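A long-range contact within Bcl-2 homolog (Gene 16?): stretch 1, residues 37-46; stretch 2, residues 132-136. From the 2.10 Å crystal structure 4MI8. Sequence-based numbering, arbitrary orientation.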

# COMPACT_ATOMS: atom_id res chain seq x y z
N VAL A 37 5.37 -15.16 0.05
CA VAL A 37 4.76 -15.20 -1.29
C VAL A 37 3.81 -13.98 -1.51
O VAL A 37 3.90 -13.30 -2.55
N ASP A 38 2.95 -13.75 -0.54
CA ASP A 38 1.90 -12.73 -0.65
C ASP A 38 2.52 -11.38 -0.59
O ASP A 38 2.12 -10.48 -1.32
N VAL A 39 3.53 -11.24 0.27
CA VAL A 39 4.29 -10.00 0.35
C VAL A 39 4.86 -9.64 -1.02
O VAL A 39 4.62 -8.54 -1.50
N SER A 40 5.55 -10.59 -1.68
CA SER A 40 6.18 -10.35 -2.96
C SER A 40 5.11 -10.04 -4.01
O SER A 40 5.30 -9.21 -4.94
N LYS A 41 3.96 -10.69 -3.87
CA LYS A 41 2.93 -10.43 -4.82
C LYS A 41 2.50 -8.92 -4.72
O LYS A 41 2.37 -8.21 -5.72
N ILE A 42 2.33 -8.43 -3.50
CA ILE A 42 1.88 -7.06 -3.32
C ILE A 42 2.99 -6.10 -3.71
O ILE A 42 2.72 -5.12 -4.36
N ILE A 43 4.26 -6.37 -3.37
CA ILE A 43 5.30 -5.43 -3.78
C ILE A 43 5.34 -5.38 -5.31
O ILE A 43 5.40 -4.29 -5.88
N THR A 44 5.25 -6.53 -5.98
CA THR A 44 5.26 -6.56 -7.49
C THR A 44 4.07 -5.74 -8.07
O THR A 44 4.24 -4.95 -8.97
N LEU A 45 2.85 -5.89 -7.53
CA LEU A 45 1.72 -5.07 -8.03
C LEU A 45 2.05 -3.59 -7.82
O LEU A 45 1.87 -2.75 -8.72
N THR A 46 2.58 -3.23 -6.64
CA THR A 46 2.91 -1.81 -6.41
C THR A 46 3.94 -1.30 -7.38
O THR A 46 3.87 -0.15 -7.81
N HIS A 132 -12.10 -7.10 -1.49
CA HIS A 132 -11.84 -6.85 -2.89
C HIS A 132 -10.46 -7.24 -3.36
O HIS A 132 -9.88 -6.59 -4.22
N PHE A 133 -9.92 -8.31 -2.83
CA PHE A 133 -8.54 -8.65 -3.07
C PHE A 133 -8.26 -10.04 -2.61
O PHE A 133 -7.79 -10.23 -1.51
N PRO A 134 -8.53 -11.04 -3.42
CA PRO A 134 -8.32 -12.39 -2.90
C PRO A 134 -6.89 -12.80 -3.02
O PRO A 134 -6.18 -12.19 -3.76
N LEU A 135 -6.50 -13.85 -2.32
CA LEU A 135 -5.10 -14.34 -2.34
C LEU A 135 -5.04 -15.86 -2.59
O LEU A 135 -6.05 -16.54 -2.44
N GLU A 136 -3.86 -16.32 -2.92
CA GLU A 136 -3.63 -17.69 -3.31
C GLU A 136 -3.94 -18.70 -2.25
O GLU A 136 -3.65 -18.52 -1.09

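No direct hydrogen bond joins these two stretches; the one polar link between them runs through a water. Water 1 donates to Asp38 OD2 at 2.9 Å and also to Glu136 O at 3.1 Å. It therefore ties a helix carboxylate to a loop carbonyl. Both are acceptors, so they cannot bond to each other, and a water that donates twice can serve the pair. Asp38 OD2 is also hydrogen-bonded elsewhere in the structure.

Stretch 1 is helical throughout, and stretch 2 has no regular helix or strand. The helix presents Asp38, Lys41 and Leu45 toward the loop. Their spacing of three and four residues places them along one side of the helix. Ile42 starts sideways, but the end of its side chain comes nearer. From the loop, Phe133 and Leu135 point toward the helix, while Pro134 between them points away.

Phe133 has chi1 t, and its ring reaches three helix residues. Leu45, with chi1 m and chi2 t, brings CD1 to 3.9 Å from Phe133 CZ. Ile42 has the same m, t rotamer, and its CG1 lies 4.4 Å from Phe133 CZ. These are apolar contacts. The aliphatic part of Lys41 joins them, with CE 4.3 Å from Phe133 CE1. All three neighbours approach the ring obliquely.

Leu135, also m, t, makes the second patch. Leu135 CD2 lies 4.1 Å from Lys41 CD. Asp38 is m at chi1. Both carboxylate oxygens lie near Leu135 methyls, Asp38 OD1 4.0 Å from Leu135 CD2 and Asp38 OD2 4.1 Å from Leu135 CD1; OD2 also accepts from the water. The CA atoms of Asp38 and Leu135 are 7.4 Å apart, the closest CA pair across the stretches.

Lys41 spans both patches. All four of its chi angles are t, so the chain is extended and carries CD and CE to the loop side chains. At the tip, Lys41 NZ is 4.0 Å from Pro134 O, too long to count as a hydrogen bond.

Glu136 also points toward the helix, but its nearest side-chain atom, Glu136 CB, stays 4.7 Å from Asp38 OD1. Its chi1 and chi2 lie between wells, and the residue is poorly ordered. Its defined role here is the backbone carbonyl that receives the water.

The remaining helix side chains make no contact with the loop. Among them, Thr44 OG1 donates to Ser40 O at 2.7 Å, and Thr46 OG1 donates to Ile43 O at 2.7 Å. The contact is small, burying 283 Å² over both sides.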

# COMPACT_ATOMS: atom_id res chain seq x y z
CB VAL A 37 4.14 -16.58 -1.63
CG1 VAL A 37 3.29 -16.51 -2.92
CG2 VAL A 37 5.27 -17.54 -1.84
CB ASP A 38 0.87 -12.93 0.46
CG ASP A 38 -0.01 -14.14 0.18
OD1 ASP A 38 -0.17 -14.56 -1.00
OD2 ASP A 38 -0.55 -14.71 1.12
CB VAL A 39 5.38 -10.07 1.41
CG1 VAL A 39 6.37 -8.95 1.15
CG2 VAL A 39 4.77 -9.94 2.82
CB SER A 40 7.01 -11.61 -3.33
OG SER A 40 7.51 -11.40 -4.69
CB LYS A 41 1.76 -11.31 -4.56
CG LYS A 41 0.49 -10.73 -5.15
CD LYS A 41 -0.59 -11.77 -4.91
CE LYS A 41 -1.86 -11.29 -5.61
NZ LYS A 41 -2.79 -12.40 -5.92
CB ILE A 42 1.44 -6.83 -1.89
CG1 ILE A 42 0.16 -7.67 -1.67
CG2 ILE A 42 1.12 -5.30 -1.65
CD1 ILE A 42 -0.04 -7.78 -0.16
CB ILE A 43 6.70 -5.85 -3.32
CG1 ILE A 43 6.80 -5.80 -1.81
CG2 ILE A 43 7.75 -4.98 -4.04
CD1 ILE A 43 8.06 -6.42 -1.22
CB THR A 44 5.15 -7.99 -7.98
OG1 THR A 44 6.24 -8.71 -7.47
CG2 THR A 44 5.11 -8.07 -9.39
CB LEU A 45 0.38 -5.45 -7.35
CG LEU A 45 0.02 -6.93 -7.64
CD1 LEU A 45 -1.13 -7.49 -6.80
CD2 LEU A 45 -0.22 -7.09 -9.12
CB THR A 46 3.29 -1.44 -4.94
OG1 THR A 46 4.53 -2.05 -4.56
CG2 THR A 46 2.19 -1.81 -3.88
CB HIS A 132 -12.04 -5.39 -3.15
CG HIS A 132 -13.47 -4.97 -3.20
ND1 HIS A 132 -14.11 -4.48 -2.14
CD2 HIS A 132 -14.38 -4.97 -4.23
CE1 HIS A 132 -15.36 -4.18 -2.47
NE2 HIS A 132 -15.52 -4.47 -3.76
CB PHE A 133 -7.64 -7.66 -2.32
CG PHE A 133 -6.24 -7.60 -2.84
CD1 PHE A 133 -5.41 -8.67 -2.70
CD2 PHE A 133 -5.79 -6.49 -3.48
CE1 PHE A 133 -4.14 -8.63 -3.19
CE2 PHE A 133 -4.52 -6.44 -3.98
CZ PHE A 133 -3.69 -7.51 -3.84
CB PRO A 134 -9.16 -13.27 -3.81
CG PRO A 134 -9.86 -12.39 -4.76
CD PRO A 134 -8.98 -11.23 -4.88
CB LEU A 135 -4.39 -13.99 -1.03
CG LEU A 135 -4.22 -12.50 -0.74
CD1 LEU A 135 -3.83 -12.33 0.71
CD2 LEU A 135 -3.16 -11.94 -1.68
CB GLU A 136 -2.18 -17.86 -3.76
CG GLU A 136 -2.01 -18.85 -4.90
CD GLU A 136 -1.91 -18.19 -6.27
OE1 GLU A 136 -0.97 -18.52 -7.01
OE2 GLU A 136 -2.76 -17.36 -6.62
O HOH W 1 -2.82 -16.55 1.16